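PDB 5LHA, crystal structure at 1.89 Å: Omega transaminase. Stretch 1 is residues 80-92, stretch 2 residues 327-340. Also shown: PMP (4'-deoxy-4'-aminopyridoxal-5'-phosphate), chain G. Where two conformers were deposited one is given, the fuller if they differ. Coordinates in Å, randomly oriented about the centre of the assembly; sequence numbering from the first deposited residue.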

# COMPACT_ATOMS: atom_id res chain seq x y z
N ALA A 80 18.39 28.60 -33.41
CA ALA A 80 17.32 28.83 -34.38
C ALA A 80 15.95 28.76 -33.72
O ALA A 80 15.11 29.64 -33.91
N GLN A 81 15.71 27.72 -32.92
CA GLN A 81 14.38 27.54 -32.33
C GLN A 81 14.09 28.60 -31.27
O GLN A 81 12.94 29.02 -31.11
N LEU A 82 15.10 29.00 -30.49
CA LEU A 82 14.90 30.07 -29.51
C LEU A 82 14.41 31.37 -30.17
O LEU A 82 13.55 32.06 -29.62
N ASP A 83 14.97 31.71 -31.34
CA ASP A 83 14.53 32.90 -32.07
C ASP A 83 13.08 32.79 -32.53
O ASP A 83 12.38 33.81 -32.65
N GLU A 84 12.62 31.58 -32.83
CA GLU A 84 11.27 31.38 -33.32
C GLU A 84 10.28 31.21 -32.17
O GLU A 84 9.38 32.03 -31.98
N LEU A 85 10.47 30.16 -31.36
CA LEU A 85 9.57 29.88 -30.25
C LEU A 85 10.34 28.96 -29.32
O LEU A 85 10.42 27.75 -29.58
N ALA A 86 10.91 29.53 -28.27
CA ALA A 86 11.62 28.73 -27.28
C ALA A 86 10.69 27.70 -26.64
O ALA A 86 11.06 26.53 -26.46
N TYR A 87 9.49 28.14 -26.26
CA TYR A 87 8.54 27.26 -25.59
C TYR A 87 7.10 27.67 -25.89
O TYR A 87 6.77 28.86 -25.91
N TYR A 88 6.26 26.66 -26.15
CA TYR A 88 4.84 26.76 -25.84
C TYR A 88 4.33 25.39 -25.41
O TYR A 88 4.96 24.36 -25.66
N GLN A 89 3.17 25.39 -24.76
CA GLN A 89 2.57 24.17 -24.22
C GLN A 89 1.99 23.29 -25.32
O GLN A 89 1.76 23.73 -26.45
N THR A 90 1.76 22.01 -24.97
CA THR A 90 1.02 21.08 -25.83
C THR A 90 -0.14 20.43 -25.08
O THR A 90 -0.60 19.35 -25.46
N PHE A 91 -0.67 21.09 -24.05
CA PHE A 91 -1.82 20.51 -23.38
C PHE A 91 -3.02 20.55 -24.33
O PHE A 91 -2.95 21.16 -25.40
N ASP A 92 -4.10 19.89 -23.93
CA ASP A 92 -5.31 19.62 -24.72
C ASP A 92 -5.59 20.57 -25.88
O ASP A 92 -5.97 21.73 -25.66
N HIS A 327 -2.18 12.86 -17.93
CA HIS A 327 -0.79 12.76 -17.52
C HIS A 327 0.09 13.51 -18.51
O HIS A 327 -0.08 13.38 -19.73
N GLY A 328 1.02 14.29 -17.98
CA GLY A 328 1.95 15.02 -18.82
C GLY A 328 2.51 16.23 -18.10
O GLY A 328 2.12 16.56 -16.98
N TYR A 329 3.41 16.92 -18.80
CA TYR A 329 4.28 17.89 -18.16
C TYR A 329 4.25 19.23 -18.88
O TYR A 329 4.08 19.30 -20.10
N THR A 330 4.42 20.29 -18.09
CA THR A 330 4.56 21.63 -18.63
C THR A 330 5.56 21.65 -19.78
O THR A 330 5.33 22.31 -20.80
N TYR A 331 6.65 20.90 -19.65
CA TYR A 331 7.68 20.90 -20.66
C TYR A 331 7.64 19.67 -21.57
O TYR A 331 8.59 19.45 -22.33
N SER A 332 6.58 18.87 -21.52
CA SER A 332 6.37 17.85 -22.54
C SER A 332 6.34 18.50 -23.92
O SER A 332 5.54 19.41 -24.17
N GLY A 333 7.22 18.03 -24.80
CA GLY A 333 7.28 18.53 -26.16
C GLY A 333 7.97 19.86 -26.33
O GLY A 333 7.72 20.56 -27.31
N HIS A 334 8.85 20.22 -25.39
CA HIS A 334 9.53 21.51 -25.37
C HIS A 334 10.15 21.81 -26.74
O HIS A 334 10.93 21.00 -27.25
N PRO A 335 9.80 22.95 -27.35
CA PRO A 335 10.27 23.19 -28.73
C PRO A 335 11.78 23.22 -28.84
O PRO A 335 12.32 22.65 -29.80
N THR A 336 12.47 23.86 -27.91
CA THR A 336 13.92 23.88 -28.01
C THR A 336 14.48 22.46 -27.86
O THR A 336 15.36 22.05 -28.63
N ALA A 337 13.92 21.68 -26.93
CA ALA A 337 14.37 20.31 -26.73
C ALA A 337 14.17 19.48 -27.99
O ALA A 337 15.07 18.75 -28.41
N CYS A 338 13.00 19.59 -28.61
CA CYS A 338 12.74 18.82 -29.82
C CYS A 338 13.72 19.20 -30.93
O CYS A 338 14.35 18.33 -31.54
N ALA A 339 13.88 20.51 -31.17
CA ALA A 339 14.81 21.01 -32.19
C ALA A 339 16.20 20.43 -32.02
O ALA A 339 16.84 20.01 -33.00
N ALA A 340 16.73 20.46 -30.79
CA ALA A 340 18.03 19.87 -30.53
C ALA A 340 18.02 18.36 -30.78
O ALA A 340 19.00 17.80 -31.28

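This is a buried contact between two helices and the loops that adjoin them, in which side chains mostly satisfy backbone carbonyls while a proline and a tyrosine fill the space between. At the helical end, Gln81 (t) points toward the other stretch, its CB 3.7 Å from Ala339 CB; the chain then curls so that NE2 donates to the backbone at Leu85 O, 2.7 Å away, within its own stretch. Pro335 points toward this region, its CB 3.3 Å from Leu85 O and its CD 3.6 Å from Tyr87 CA. Ala86 O is the polar hub: Thr336 (m) donates from OG1 at 2.9 Å and, weakly, from N at 3.3 Å, while His334 (t) caps its helix with ND1 through weak bonds from Thr336 N and Ala337 N.

Tyr87 (t) starts sideways but reaches in, its OH donating to Thr330 O over a very short 2.4 Å. The edge of Tyr331 (m) meets its ring face, planes at 85°. Farther along, Phe91 (m) brings CE1 within 3.3 Å of Tyr329 O, and water 1 joins Thr330 O, Ser332 O and, weakly, Thr90 N. Gly333 has positive phi, and an ideal CB would sit only 3.4 Å from Thr90 CG2. Thr330 (m) points away, its N and OG1 binding PMP O3P at 2.7 and 2.8 Å.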

# COMPACT_ATOMS: atom_id res chain seq x y z
CB ALA A 80 17.43 27.83 -35.52
CB GLN A 81 14.24 26.15 -31.73
CG GLN A 81 12.83 25.86 -31.27
CD GLN A 81 11.81 26.02 -32.38
OE1 GLN A 81 12.05 25.59 -33.50
NE2 GLN A 81 10.68 26.65 -32.07
CB LEU A 82 16.20 30.31 -28.74
CG LEU A 82 16.72 29.27 -27.74
CD1 LEU A 82 18.05 29.74 -27.16
CD2 LEU A 82 15.73 29.04 -26.61
CB ASP A 83 15.42 33.15 -33.29
CG ASP A 83 16.79 33.68 -32.93
OD1 ASP A 83 16.96 34.23 -31.83
OD2 ASP A 83 17.71 33.57 -33.79
CB GLU A 84 11.25 30.15 -34.23
CG GLU A 84 9.88 29.73 -34.69
CD GLU A 84 9.96 28.65 -35.74
OE1 GLU A 84 10.84 28.77 -36.62
OE2 GLU A 84 9.18 27.68 -35.66
CB LEU A 85 8.28 29.25 -30.74
CG LEU A 85 7.19 28.90 -29.71
CD1 LEU A 85 6.45 30.15 -29.25
CD2 LEU A 85 6.23 27.91 -30.33
CB ALA A 86 12.24 29.64 -26.22
CB TYR A 87 8.74 27.25 -24.08
CG TYR A 87 7.62 26.54 -23.34
CD1 TYR A 87 7.61 25.16 -23.25
CD2 TYR A 87 6.58 27.25 -22.75
CE1 TYR A 87 6.60 24.50 -22.59
CE2 TYR A 87 5.56 26.59 -22.09
CZ TYR A 87 5.58 25.22 -22.01
OH TYR A 87 4.59 24.56 -21.34
CB TYR A 88 4.00 27.30 -27.01
CG TYR A 88 2.82 28.11 -26.50
CD1 TYR A 88 3.01 29.37 -25.95
CD2 TYR A 88 1.54 27.58 -26.50
CE1 TYR A 88 1.95 30.10 -25.46
CE2 TYR A 88 0.47 28.30 -26.00
CZ TYR A 88 0.67 29.56 -25.48
OH TYR A 88 -0.38 30.28 -24.98
CB GLN A 89 1.47 24.53 -23.22
CG GLN A 89 0.43 25.48 -23.79
CD GLN A 89 -0.97 25.22 -23.25
OE1 GLN A 89 -1.51 24.13 -23.40
NE2 GLN A 89 -1.55 26.24 -22.62
CB THR A 90 1.92 19.98 -26.39
OG1 THR A 90 2.34 19.11 -25.33
CG2 THR A 90 3.14 20.57 -27.10
CB PHE A 91 -2.15 21.23 -22.08
CG PHE A 91 -1.24 20.86 -20.93
CD1 PHE A 91 0.07 20.46 -21.16
CD2 PHE A 91 -1.70 20.91 -19.62
CE1 PHE A 91 0.90 20.12 -20.11
CE2 PHE A 91 -0.88 20.57 -18.56
CZ PHE A 91 0.42 20.17 -18.80
CB ASP A 92 -6.52 19.60 -23.78
CG ASP A 92 -7.78 19.08 -24.44
OD1 ASP A 92 -7.70 18.41 -25.49
OD2 ASP A 92 -8.87 19.34 -23.89
CB HIS A 327 -0.36 11.29 -17.44
CG HIS A 327 1.08 11.12 -17.05
ND1 HIS A 327 1.51 11.25 -15.75
CD2 HIS A 327 2.18 10.86 -17.80
CE1 HIS A 327 2.82 11.07 -15.71
NE2 HIS A 327 3.25 10.83 -16.94
CB TYR A 329 5.73 17.37 -18.10
CG TYR A 329 5.81 16.02 -17.45
CD1 TYR A 329 5.70 15.90 -16.07
CD2 TYR A 329 5.97 14.85 -18.20
CE1 TYR A 329 5.75 14.66 -15.45
CE2 TYR A 329 6.02 13.60 -17.59
CZ TYR A 329 5.91 13.52 -16.20
OH TYR A 329 5.96 12.30 -15.55
CB THR A 330 5.00 22.59 -17.53
OG1 THR A 330 4.02 22.60 -16.49
CG2 THR A 330 5.18 24.00 -18.06
CB TYR A 331 9.06 21.05 -20.00
CG TYR A 331 9.24 22.39 -19.30
CD1 TYR A 331 8.80 23.57 -19.90
CD2 TYR A 331 9.87 22.49 -18.06
CE1 TYR A 331 8.96 24.81 -19.27
CE2 TYR A 331 10.04 23.72 -17.43
CZ TYR A 331 9.58 24.87 -18.04
OH TYR A 331 9.74 26.09 -17.43
CB SER A 332 5.07 17.08 -22.31
OG SER A 332 5.22 16.14 -21.27
CB HIS A 334 10.60 21.49 -24.27
CG HIS A 334 11.17 22.84 -23.94
ND1 HIS A 334 12.09 23.47 -24.75
CD2 HIS A 334 10.94 23.67 -22.90
CE1 HIS A 334 12.41 24.64 -24.21
NE2 HIS A 334 11.72 24.78 -23.09
CB PRO A 335 9.63 24.54 -29.08
CG PRO A 335 8.48 24.70 -28.15
CD PRO A 335 8.81 23.93 -26.90
CB THR A 336 14.53 24.82 -26.98
OG1 THR A 336 13.88 26.10 -27.07
CG2 THR A 336 16.02 25.01 -27.23
CB ALA A 337 13.62 19.68 -25.55
CB CYS A 338 11.30 19.06 -30.27
SG CYS A 338 10.06 18.41 -29.12
CB ALA A 339 14.86 22.54 -32.14
CB ALA A 340 18.49 20.18 -29.11
N1 PMP G . 3.19 21.91 -9.01
C2 PMP G . 2.20 22.79 -9.43
C2A PMP G . 1.49 23.68 -8.46
C3 PMP G . 1.84 22.84 -10.77
O3 PMP G . 0.84 23.69 -11.17
C4 PMP G . 2.49 22.02 -11.70
C4A PMP G . 2.21 22.13 -13.19
N4A PMP G . 0.95 22.79 -13.48
C5 PMP G . 3.43 21.09 -11.24
C6 PMP G . 3.69 20.99 -9.88
C5A PMP G . 4.13 20.18 -12.23
O4P PMP G . 4.92 20.92 -13.14
P PMP G . 5.52 20.16 -14.42
O1P PMP G . 6.03 18.79 -14.03
O2P PMP G . 6.63 20.96 -15.07
O3P PMP G . 4.40 20.06 -15.43
O HOH W 1 4.05 20.95 -22.82